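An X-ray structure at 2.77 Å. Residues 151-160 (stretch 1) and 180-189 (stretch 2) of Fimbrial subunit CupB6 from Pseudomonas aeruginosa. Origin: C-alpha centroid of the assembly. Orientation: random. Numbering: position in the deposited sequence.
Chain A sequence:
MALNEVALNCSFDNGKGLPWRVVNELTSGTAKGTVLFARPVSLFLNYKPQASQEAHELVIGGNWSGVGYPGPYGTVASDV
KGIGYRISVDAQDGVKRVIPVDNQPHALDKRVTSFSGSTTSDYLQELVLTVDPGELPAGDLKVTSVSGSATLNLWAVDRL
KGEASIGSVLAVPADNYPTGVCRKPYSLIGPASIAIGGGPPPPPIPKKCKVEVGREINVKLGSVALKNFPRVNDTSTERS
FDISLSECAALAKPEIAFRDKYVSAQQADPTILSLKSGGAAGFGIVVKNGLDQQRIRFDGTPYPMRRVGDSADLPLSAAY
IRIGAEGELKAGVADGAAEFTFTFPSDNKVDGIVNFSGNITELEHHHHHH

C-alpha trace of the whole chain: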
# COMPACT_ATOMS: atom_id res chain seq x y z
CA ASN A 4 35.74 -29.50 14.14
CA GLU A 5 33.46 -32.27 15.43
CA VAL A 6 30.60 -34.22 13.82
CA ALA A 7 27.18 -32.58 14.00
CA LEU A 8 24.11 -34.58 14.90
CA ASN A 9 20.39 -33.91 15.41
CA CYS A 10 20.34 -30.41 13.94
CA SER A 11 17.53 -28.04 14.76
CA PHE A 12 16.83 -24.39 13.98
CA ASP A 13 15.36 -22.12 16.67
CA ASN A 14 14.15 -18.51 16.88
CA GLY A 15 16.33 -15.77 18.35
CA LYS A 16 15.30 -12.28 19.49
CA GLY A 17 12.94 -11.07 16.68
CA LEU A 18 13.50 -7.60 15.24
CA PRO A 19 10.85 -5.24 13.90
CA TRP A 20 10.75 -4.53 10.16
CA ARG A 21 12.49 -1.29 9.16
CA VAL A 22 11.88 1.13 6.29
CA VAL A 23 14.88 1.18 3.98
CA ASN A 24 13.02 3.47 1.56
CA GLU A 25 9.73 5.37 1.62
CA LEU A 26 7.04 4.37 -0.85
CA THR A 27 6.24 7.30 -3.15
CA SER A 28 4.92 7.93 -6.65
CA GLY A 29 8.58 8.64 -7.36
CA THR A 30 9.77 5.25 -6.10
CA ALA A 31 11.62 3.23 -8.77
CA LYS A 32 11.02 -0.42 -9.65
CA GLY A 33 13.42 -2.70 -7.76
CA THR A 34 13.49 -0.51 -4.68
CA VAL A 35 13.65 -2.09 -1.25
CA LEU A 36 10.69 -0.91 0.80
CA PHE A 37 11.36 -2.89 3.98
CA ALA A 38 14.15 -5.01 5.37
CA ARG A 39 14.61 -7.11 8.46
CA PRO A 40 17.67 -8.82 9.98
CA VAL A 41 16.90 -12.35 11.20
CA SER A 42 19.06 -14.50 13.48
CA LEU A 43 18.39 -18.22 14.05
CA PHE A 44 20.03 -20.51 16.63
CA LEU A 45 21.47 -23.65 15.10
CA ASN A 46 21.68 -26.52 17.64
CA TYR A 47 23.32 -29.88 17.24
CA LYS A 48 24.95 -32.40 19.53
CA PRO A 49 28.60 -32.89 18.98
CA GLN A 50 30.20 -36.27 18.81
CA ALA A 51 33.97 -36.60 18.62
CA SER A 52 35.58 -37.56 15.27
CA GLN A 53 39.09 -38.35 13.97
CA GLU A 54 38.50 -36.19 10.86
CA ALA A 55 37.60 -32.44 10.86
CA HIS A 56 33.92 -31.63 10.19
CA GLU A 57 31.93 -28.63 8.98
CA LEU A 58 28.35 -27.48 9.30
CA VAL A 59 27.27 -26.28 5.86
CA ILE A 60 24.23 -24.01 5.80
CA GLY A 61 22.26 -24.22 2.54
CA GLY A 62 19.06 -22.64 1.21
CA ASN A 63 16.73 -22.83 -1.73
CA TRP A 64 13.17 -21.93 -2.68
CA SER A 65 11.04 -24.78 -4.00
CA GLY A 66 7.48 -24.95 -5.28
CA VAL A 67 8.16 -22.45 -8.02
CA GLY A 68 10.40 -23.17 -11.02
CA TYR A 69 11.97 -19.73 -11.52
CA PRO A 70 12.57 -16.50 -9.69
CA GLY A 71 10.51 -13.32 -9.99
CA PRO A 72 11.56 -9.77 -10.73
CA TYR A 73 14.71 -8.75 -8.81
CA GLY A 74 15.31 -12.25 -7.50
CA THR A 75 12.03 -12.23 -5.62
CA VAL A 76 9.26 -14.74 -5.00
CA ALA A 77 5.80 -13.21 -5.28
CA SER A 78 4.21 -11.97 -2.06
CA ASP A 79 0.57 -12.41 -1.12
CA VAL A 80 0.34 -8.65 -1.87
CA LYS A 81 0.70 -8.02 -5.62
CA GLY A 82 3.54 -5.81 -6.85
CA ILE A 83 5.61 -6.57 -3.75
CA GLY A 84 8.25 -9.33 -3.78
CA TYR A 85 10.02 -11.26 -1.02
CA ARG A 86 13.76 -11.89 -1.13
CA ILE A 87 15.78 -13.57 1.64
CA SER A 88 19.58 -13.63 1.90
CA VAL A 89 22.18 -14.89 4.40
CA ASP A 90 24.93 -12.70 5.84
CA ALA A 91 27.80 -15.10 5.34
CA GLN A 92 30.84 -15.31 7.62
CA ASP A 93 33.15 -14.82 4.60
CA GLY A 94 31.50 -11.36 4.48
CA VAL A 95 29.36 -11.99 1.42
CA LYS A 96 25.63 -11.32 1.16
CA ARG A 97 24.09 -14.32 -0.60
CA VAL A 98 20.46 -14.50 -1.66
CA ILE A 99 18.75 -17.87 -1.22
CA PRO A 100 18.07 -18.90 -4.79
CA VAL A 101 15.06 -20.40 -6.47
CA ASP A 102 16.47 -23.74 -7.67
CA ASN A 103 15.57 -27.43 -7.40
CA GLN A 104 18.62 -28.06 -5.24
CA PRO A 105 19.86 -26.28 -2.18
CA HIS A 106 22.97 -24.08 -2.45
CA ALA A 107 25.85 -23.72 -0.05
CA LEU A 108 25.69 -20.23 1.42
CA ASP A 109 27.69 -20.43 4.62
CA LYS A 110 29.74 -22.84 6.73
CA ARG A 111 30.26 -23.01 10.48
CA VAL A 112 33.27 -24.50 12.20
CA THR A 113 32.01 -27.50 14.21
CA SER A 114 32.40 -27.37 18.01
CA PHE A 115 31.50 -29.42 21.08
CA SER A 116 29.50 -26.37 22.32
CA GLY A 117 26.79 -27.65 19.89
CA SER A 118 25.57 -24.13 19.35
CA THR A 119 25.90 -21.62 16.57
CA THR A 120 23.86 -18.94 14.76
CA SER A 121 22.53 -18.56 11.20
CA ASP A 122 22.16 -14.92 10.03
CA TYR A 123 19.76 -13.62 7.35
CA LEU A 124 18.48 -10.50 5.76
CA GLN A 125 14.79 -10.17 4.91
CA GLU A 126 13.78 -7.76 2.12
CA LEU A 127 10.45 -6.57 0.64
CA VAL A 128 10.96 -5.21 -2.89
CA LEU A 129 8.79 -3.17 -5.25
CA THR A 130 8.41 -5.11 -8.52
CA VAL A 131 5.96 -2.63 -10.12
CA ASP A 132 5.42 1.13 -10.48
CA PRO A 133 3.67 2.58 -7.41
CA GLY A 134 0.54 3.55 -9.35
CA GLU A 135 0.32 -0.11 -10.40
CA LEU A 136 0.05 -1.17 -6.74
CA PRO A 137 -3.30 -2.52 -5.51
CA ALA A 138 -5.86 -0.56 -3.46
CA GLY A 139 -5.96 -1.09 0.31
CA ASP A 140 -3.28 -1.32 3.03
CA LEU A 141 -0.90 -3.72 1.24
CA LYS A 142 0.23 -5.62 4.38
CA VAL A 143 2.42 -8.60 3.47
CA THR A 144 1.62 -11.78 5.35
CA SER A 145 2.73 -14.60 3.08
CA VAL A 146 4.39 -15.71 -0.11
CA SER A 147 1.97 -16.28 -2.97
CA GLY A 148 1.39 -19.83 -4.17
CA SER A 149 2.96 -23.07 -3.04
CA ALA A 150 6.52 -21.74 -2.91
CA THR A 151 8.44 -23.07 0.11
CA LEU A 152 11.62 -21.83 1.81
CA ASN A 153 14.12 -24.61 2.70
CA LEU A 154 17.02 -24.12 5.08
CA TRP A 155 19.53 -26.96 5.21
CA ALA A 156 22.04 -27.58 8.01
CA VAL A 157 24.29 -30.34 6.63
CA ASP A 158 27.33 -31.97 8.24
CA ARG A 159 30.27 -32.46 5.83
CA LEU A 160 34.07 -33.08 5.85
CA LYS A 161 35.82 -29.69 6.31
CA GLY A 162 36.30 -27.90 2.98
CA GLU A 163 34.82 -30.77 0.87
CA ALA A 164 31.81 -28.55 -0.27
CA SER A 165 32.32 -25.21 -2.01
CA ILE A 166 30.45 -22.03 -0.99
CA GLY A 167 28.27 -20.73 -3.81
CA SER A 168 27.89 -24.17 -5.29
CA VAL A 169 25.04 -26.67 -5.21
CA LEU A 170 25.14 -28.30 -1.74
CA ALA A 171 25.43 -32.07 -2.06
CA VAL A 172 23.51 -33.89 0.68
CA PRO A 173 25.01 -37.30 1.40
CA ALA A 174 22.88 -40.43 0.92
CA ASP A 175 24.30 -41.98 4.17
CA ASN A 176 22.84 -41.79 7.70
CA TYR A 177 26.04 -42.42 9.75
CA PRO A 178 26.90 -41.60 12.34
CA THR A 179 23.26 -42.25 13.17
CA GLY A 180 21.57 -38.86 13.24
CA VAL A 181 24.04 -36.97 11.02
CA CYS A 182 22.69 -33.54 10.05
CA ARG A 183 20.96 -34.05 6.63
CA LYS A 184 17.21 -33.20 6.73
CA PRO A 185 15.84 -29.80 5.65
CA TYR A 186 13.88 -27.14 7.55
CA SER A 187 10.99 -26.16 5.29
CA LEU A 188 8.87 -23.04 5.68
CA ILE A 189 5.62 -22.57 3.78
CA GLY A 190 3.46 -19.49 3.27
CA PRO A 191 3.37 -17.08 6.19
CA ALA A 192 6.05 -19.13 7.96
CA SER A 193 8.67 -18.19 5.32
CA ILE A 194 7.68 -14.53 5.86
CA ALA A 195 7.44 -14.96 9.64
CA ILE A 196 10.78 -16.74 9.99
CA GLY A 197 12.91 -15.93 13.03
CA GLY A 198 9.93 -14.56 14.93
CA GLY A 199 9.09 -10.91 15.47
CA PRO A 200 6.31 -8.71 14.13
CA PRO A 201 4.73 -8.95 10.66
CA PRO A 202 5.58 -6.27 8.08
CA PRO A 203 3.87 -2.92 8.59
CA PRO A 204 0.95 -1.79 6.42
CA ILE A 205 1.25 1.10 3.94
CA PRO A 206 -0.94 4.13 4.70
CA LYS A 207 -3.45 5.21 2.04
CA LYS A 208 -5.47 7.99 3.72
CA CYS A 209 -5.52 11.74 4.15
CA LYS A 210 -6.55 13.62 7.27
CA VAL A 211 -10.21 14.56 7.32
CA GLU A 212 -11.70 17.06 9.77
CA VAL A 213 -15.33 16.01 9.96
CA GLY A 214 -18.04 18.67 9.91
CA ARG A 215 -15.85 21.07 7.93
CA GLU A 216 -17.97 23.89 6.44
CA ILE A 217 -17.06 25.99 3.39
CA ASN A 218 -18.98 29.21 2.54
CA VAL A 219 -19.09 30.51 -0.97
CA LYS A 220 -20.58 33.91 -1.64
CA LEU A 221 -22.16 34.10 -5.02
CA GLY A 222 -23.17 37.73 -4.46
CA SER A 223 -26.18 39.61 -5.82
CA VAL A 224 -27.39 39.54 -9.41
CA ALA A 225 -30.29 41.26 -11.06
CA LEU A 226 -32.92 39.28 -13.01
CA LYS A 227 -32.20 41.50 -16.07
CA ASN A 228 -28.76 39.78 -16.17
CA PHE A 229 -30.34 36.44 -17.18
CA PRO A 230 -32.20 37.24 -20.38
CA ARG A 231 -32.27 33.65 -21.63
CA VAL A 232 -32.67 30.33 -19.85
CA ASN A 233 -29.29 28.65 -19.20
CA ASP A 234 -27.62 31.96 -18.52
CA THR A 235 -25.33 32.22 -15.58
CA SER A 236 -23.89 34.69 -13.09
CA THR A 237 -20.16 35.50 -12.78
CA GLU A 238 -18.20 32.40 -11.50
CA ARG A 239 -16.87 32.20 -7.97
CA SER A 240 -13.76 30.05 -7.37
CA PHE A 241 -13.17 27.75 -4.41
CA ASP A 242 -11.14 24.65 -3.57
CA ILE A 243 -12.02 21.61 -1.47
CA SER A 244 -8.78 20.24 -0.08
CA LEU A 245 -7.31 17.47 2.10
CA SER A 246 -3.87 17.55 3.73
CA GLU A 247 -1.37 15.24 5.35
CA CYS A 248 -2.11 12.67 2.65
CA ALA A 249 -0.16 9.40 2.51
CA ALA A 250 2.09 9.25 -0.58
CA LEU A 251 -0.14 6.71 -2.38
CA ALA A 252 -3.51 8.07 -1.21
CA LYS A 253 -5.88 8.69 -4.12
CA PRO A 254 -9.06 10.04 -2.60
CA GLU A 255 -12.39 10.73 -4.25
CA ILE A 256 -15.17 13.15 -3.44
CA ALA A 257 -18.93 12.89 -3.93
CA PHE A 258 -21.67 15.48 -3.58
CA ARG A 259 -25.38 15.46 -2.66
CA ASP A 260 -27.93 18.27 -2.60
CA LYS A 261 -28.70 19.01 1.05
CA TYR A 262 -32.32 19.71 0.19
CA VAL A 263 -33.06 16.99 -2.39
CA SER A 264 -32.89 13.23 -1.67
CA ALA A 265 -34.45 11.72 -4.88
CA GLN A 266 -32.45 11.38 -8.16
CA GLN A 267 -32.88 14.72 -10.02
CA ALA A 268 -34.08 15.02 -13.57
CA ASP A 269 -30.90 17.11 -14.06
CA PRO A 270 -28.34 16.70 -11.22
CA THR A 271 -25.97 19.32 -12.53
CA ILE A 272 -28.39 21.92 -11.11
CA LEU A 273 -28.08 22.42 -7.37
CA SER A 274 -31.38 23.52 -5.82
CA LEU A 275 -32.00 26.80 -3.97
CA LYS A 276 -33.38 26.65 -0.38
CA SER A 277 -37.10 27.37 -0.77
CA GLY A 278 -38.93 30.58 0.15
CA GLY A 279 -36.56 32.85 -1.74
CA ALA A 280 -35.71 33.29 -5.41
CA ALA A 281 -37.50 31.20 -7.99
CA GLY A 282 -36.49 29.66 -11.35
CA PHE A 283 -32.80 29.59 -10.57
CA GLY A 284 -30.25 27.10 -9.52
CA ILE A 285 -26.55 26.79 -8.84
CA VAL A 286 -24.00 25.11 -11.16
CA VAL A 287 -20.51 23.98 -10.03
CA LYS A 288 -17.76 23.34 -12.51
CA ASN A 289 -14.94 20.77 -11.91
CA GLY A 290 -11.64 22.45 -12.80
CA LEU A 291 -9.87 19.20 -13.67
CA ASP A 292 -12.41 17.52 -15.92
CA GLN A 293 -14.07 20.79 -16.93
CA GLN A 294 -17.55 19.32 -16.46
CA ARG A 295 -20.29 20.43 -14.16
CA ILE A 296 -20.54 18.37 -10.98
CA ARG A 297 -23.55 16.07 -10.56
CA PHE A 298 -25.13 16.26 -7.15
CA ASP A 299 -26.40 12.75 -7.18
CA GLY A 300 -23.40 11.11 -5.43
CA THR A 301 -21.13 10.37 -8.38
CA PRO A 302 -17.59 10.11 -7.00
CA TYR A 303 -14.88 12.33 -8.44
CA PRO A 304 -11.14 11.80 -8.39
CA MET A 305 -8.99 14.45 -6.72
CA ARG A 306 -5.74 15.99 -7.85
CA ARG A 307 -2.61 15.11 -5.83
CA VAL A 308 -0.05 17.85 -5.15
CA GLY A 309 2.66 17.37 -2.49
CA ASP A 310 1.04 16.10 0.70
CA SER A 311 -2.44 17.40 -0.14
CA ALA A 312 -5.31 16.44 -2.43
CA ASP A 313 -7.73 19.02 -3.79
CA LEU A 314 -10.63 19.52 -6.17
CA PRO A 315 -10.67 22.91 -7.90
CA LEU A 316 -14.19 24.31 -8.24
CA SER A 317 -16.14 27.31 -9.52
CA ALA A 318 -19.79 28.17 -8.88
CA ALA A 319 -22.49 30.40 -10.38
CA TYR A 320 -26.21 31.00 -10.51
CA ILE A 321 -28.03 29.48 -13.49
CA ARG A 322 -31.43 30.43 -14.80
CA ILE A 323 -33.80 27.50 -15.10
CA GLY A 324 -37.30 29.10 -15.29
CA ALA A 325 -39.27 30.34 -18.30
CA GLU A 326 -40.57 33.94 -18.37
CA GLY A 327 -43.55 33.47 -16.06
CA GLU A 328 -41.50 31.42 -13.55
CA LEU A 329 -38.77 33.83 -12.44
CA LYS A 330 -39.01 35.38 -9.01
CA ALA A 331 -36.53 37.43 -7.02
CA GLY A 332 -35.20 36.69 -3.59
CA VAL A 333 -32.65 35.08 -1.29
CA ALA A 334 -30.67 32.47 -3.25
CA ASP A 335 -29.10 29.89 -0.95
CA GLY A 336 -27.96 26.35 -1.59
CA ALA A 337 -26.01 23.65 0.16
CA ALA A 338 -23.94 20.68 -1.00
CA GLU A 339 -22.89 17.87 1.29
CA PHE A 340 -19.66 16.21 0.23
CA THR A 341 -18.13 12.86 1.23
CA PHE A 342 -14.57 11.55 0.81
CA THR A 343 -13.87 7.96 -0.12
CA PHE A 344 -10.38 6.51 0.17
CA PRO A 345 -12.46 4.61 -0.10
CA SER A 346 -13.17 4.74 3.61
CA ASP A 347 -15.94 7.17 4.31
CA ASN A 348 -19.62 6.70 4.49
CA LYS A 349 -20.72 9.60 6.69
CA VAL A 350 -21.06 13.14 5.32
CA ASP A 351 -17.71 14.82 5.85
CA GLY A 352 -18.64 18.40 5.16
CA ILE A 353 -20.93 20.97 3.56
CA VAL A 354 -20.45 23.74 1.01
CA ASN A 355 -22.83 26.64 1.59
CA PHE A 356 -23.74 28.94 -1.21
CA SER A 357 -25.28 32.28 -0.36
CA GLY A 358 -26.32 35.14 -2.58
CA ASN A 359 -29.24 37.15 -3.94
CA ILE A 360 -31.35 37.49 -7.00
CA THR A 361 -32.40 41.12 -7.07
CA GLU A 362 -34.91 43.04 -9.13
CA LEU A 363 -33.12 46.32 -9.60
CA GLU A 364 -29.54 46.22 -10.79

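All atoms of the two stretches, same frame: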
# COMPACT_ATOMS: atom_id res chain seq x y z
N THR A 151 7.96 -22.74 -1.23
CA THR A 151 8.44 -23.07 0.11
C THR A 151 9.91 -22.75 0.29
O THR A 151 10.73 -22.99 -0.59
CB THR A 151 8.18 -24.54 0.49
OG1 THR A 151 8.66 -25.40 -0.54
CG2 THR A 151 6.71 -24.80 0.66
N LEU A 152 10.24 -22.17 1.44
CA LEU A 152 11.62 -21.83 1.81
C LEU A 152 12.32 -22.96 2.60
O LEU A 152 11.92 -23.27 3.73
CB LEU A 152 11.63 -20.54 2.66
CG LEU A 152 13.04 -20.12 3.16
CD1 LEU A 152 13.89 -19.81 1.93
CD2 LEU A 152 13.02 -18.96 4.15
N ASN A 153 13.39 -23.52 2.04
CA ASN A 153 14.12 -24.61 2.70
C ASN A 153 15.49 -24.20 3.19
O ASN A 153 16.33 -23.74 2.41
CB ASN A 153 14.25 -25.80 1.78
CG ASN A 153 12.95 -26.12 1.08
OD1 ASN A 153 12.03 -26.72 1.67
ND2 ASN A 153 12.86 -25.76 -0.17
N LEU A 154 15.70 -24.33 4.49
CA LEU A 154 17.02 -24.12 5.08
C LEU A 154 17.62 -25.48 5.38
O LEU A 154 17.01 -26.31 6.03
CB LEU A 154 16.89 -23.29 6.35
CG LEU A 154 16.15 -21.96 6.18
CD1 LEU A 154 16.14 -21.16 7.47
CD2 LEU A 154 16.79 -21.13 5.07
N TRP A 155 18.84 -25.70 4.94
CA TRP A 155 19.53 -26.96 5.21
C TRP A 155 20.74 -26.78 6.10
O TRP A 155 21.69 -26.10 5.71
CB TRP A 155 19.98 -27.57 3.91
CG TRP A 155 18.88 -27.80 2.93
CD1 TRP A 155 18.20 -26.86 2.22
CD2 TRP A 155 18.34 -29.07 2.53
NE1 TRP A 155 17.28 -27.45 1.40
CE2 TRP A 155 17.34 -28.81 1.57
CE3 TRP A 155 18.60 -30.39 2.89
CZ2 TRP A 155 16.60 -29.83 0.96
CZ3 TRP A 155 17.88 -31.41 2.29
CH2 TRP A 155 16.88 -31.13 1.34
N ALA A 156 20.75 -27.40 7.27
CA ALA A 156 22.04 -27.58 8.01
C ALA A 156 22.60 -28.96 7.74
O ALA A 156 21.99 -29.94 8.12
CB ALA A 156 21.85 -27.40 9.50
N VAL A 157 23.73 -29.04 7.07
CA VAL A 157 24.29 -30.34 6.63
C VAL A 157 25.74 -30.53 7.09
O VAL A 157 26.61 -29.68 6.81
CB VAL A 157 24.20 -30.50 5.10
CG1 VAL A 157 24.77 -31.84 4.64
CG2 VAL A 157 22.76 -30.38 4.64
N ASP A 158 25.98 -31.64 7.79
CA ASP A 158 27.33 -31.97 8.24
C ASP A 158 28.13 -32.52 7.06
O ASP A 158 27.65 -33.39 6.33
CB ASP A 158 27.29 -32.96 9.41
CG ASP A 158 28.69 -33.44 9.83
OD1 ASP A 158 29.29 -34.29 9.13
OD2 ASP A 158 29.20 -32.97 10.87
N ARG A 159 29.36 -32.01 6.90
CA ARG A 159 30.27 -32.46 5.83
C ARG A 159 31.75 -32.41 6.26
O ARG A 159 32.10 -31.69 7.19
CB ARG A 159 30.06 -31.60 4.59
CG ARG A 159 28.65 -31.70 4.01
CD ARG A 159 28.58 -32.70 2.87
NE ARG A 159 29.30 -32.04 1.78
CZ ARG A 159 29.54 -32.58 0.60
NH1 ARG A 159 29.13 -33.81 0.36
NH2 ARG A 159 30.17 -31.88 -0.33
N LEU A 160 32.61 -33.17 5.58
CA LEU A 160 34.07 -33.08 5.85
C LEU A 160 34.55 -31.67 5.51
O LEU A 160 34.10 -31.13 4.52
CB LEU A 160 34.87 -34.12 5.07
CG LEU A 160 34.62 -35.61 5.38
CD1 LEU A 160 35.54 -36.49 4.54
CD2 LEU A 160 34.74 -35.97 6.86
N GLY A 180 21.96 -40.24 12.89
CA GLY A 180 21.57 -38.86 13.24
C GLY A 180 22.42 -37.71 12.66
O GLY A 180 22.29 -36.55 13.09
N VAL A 181 23.28 -38.01 11.69
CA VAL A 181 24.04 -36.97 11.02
C VAL A 181 23.08 -35.93 10.51
O VAL A 181 22.00 -36.29 10.06
CB VAL A 181 24.78 -37.47 9.77
CG1 VAL A 181 25.51 -36.34 9.12
CG2 VAL A 181 25.79 -38.51 10.13
N CYS A 182 23.49 -34.67 10.56
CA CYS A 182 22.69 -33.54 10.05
C CYS A 182 22.46 -33.63 8.52
O CYS A 182 23.36 -33.28 7.75
CB CYS A 182 23.36 -32.20 10.40
SG CYS A 182 23.32 -31.82 12.16
N ARG A 183 21.25 -34.01 8.08
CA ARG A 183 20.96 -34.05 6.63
C ARG A 183 19.57 -33.55 6.19
O ARG A 183 19.35 -33.33 5.01
CB ARG A 183 21.10 -35.46 6.06
CG ARG A 183 22.09 -36.39 6.70
CD ARG A 183 23.29 -36.69 5.83
NE ARG A 183 24.38 -35.84 6.23
CZ ARG A 183 25.65 -36.20 6.21
NH1 ARG A 183 25.99 -37.42 5.82
NH2 ARG A 183 26.57 -35.34 6.61
N LYS A 184 18.62 -33.45 7.11
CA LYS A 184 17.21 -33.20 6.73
C LYS A 184 16.95 -31.68 6.66
O LYS A 184 17.60 -30.90 7.38
CB LYS A 184 16.22 -33.95 7.65
N PRO A 185 16.06 -31.25 5.77
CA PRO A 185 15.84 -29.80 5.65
C PRO A 185 14.84 -29.23 6.66
O PRO A 185 14.05 -29.95 7.21
CB PRO A 185 15.26 -29.67 4.25
CG PRO A 185 14.49 -30.93 4.07
CD PRO A 185 15.31 -32.01 4.74
N TYR A 186 14.89 -27.91 6.84
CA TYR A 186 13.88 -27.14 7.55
C TYR A 186 13.07 -26.36 6.53
O TYR A 186 13.59 -25.44 5.91
CB TYR A 186 14.59 -26.16 8.45
CG TYR A 186 13.72 -25.25 9.26
CD1 TYR A 186 12.45 -25.62 9.66
CD2 TYR A 186 14.24 -24.04 9.72
CE1 TYR A 186 11.69 -24.79 10.49
CE2 TYR A 186 13.49 -23.20 10.53
CZ TYR A 186 12.24 -23.58 10.92
OH TYR A 186 11.52 -22.73 11.72
N SER A 187 11.81 -26.75 6.35
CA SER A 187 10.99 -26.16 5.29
C SER A 187 9.93 -25.23 5.84
O SER A 187 9.20 -25.58 6.74
CB SER A 187 10.37 -27.25 4.43
OG SER A 187 11.36 -28.14 3.98
N LEU A 188 9.86 -24.04 5.28
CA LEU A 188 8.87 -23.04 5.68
C LEU A 188 7.93 -22.74 4.52
O LEU A 188 8.36 -22.49 3.41
CB LEU A 188 9.55 -21.75 6.15
CG LEU A 188 10.41 -21.85 7.41
CD1 LEU A 188 11.36 -20.67 7.49
CD2 LEU A 188 9.54 -21.88 8.64
N ILE A 189 6.63 -22.80 4.80
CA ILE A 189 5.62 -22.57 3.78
C ILE A 189 4.71 -21.40 4.12
O ILE A 189 4.29 -21.24 5.26
CB ILE A 189 4.76 -23.83 3.56
CG1 ILE A 189 5.59 -25.09 3.77
CG2 ILE A 189 4.18 -23.84 2.15
CD1 ILE A 189 4.88 -26.39 3.49

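Residues 151-160 form one continuous strand, and the later part of the second stretch runs antiparallel to it, the N-to-C directions 159° apart and the axes 4.5 Å apart at closest approach. The ladder is built on two hydrogen-bonded pairs. Leu152 and Leu188 exchange both backbone bonds, Leu152 N to Leu188 O and Leu188 N to Leu152 O, each 2.7 Å; Leu154 and Tyr186 repeat the pattern, with Leu154 N to Tyr186 O and Tyr186 N to Leu154 O at 2.8 Å. Between them lies the non-hydrogen-bonded pair Asn153 and Ser187, whose CA atoms come to 4.3 Å. Proline costs nothing at Pro185, a position opposite Trp155 where no backbone N-H is called on. Nearer the C-terminal end of the first strand, the chains stay close: Asp158 N donates to Cys182 O at 3.1 Å, and Val157 CA brings its hydrogen to the same oxygen, CA to O 3.3 Å.

Alternation then sorts the side chains. Leu152, Leu154, Tyr186 and Leu188 share one face, where Leu152 CD2 meets Leu188 CD1 and Leu154 CD1 meets Tyr186 CD2, both at 4.1 Å, ordinary van der Waals packing across the paired positions. The other face is more polar and more varied. There Ser187 OG donates to Asn153 OD1 at 2.8 Å, a side-chain bond across the pair that lacks backbone bonds. Further along, Pro185 CB sits over the face of the Trp155 indole, 3.3 Å from the centroid of its six-membered ring and 5° off the normal, so a proline C-H can meet the pi cloud, a CH-pi contact.

Near that end, Cys182 CB points toward the strand and lies 3.5 Å from Ala156 O. Arg183 starts away from the strand, but its end returns: Arg183 NE holds the arm with a local hydrogen bond to Cys182 O at 3.1 Å, while Arg183 NH2 makes a long salt bridge to Asp158 OD1 at 3.9 Å, with the place of NH2 less sure because it is too close to a neighbour in the model.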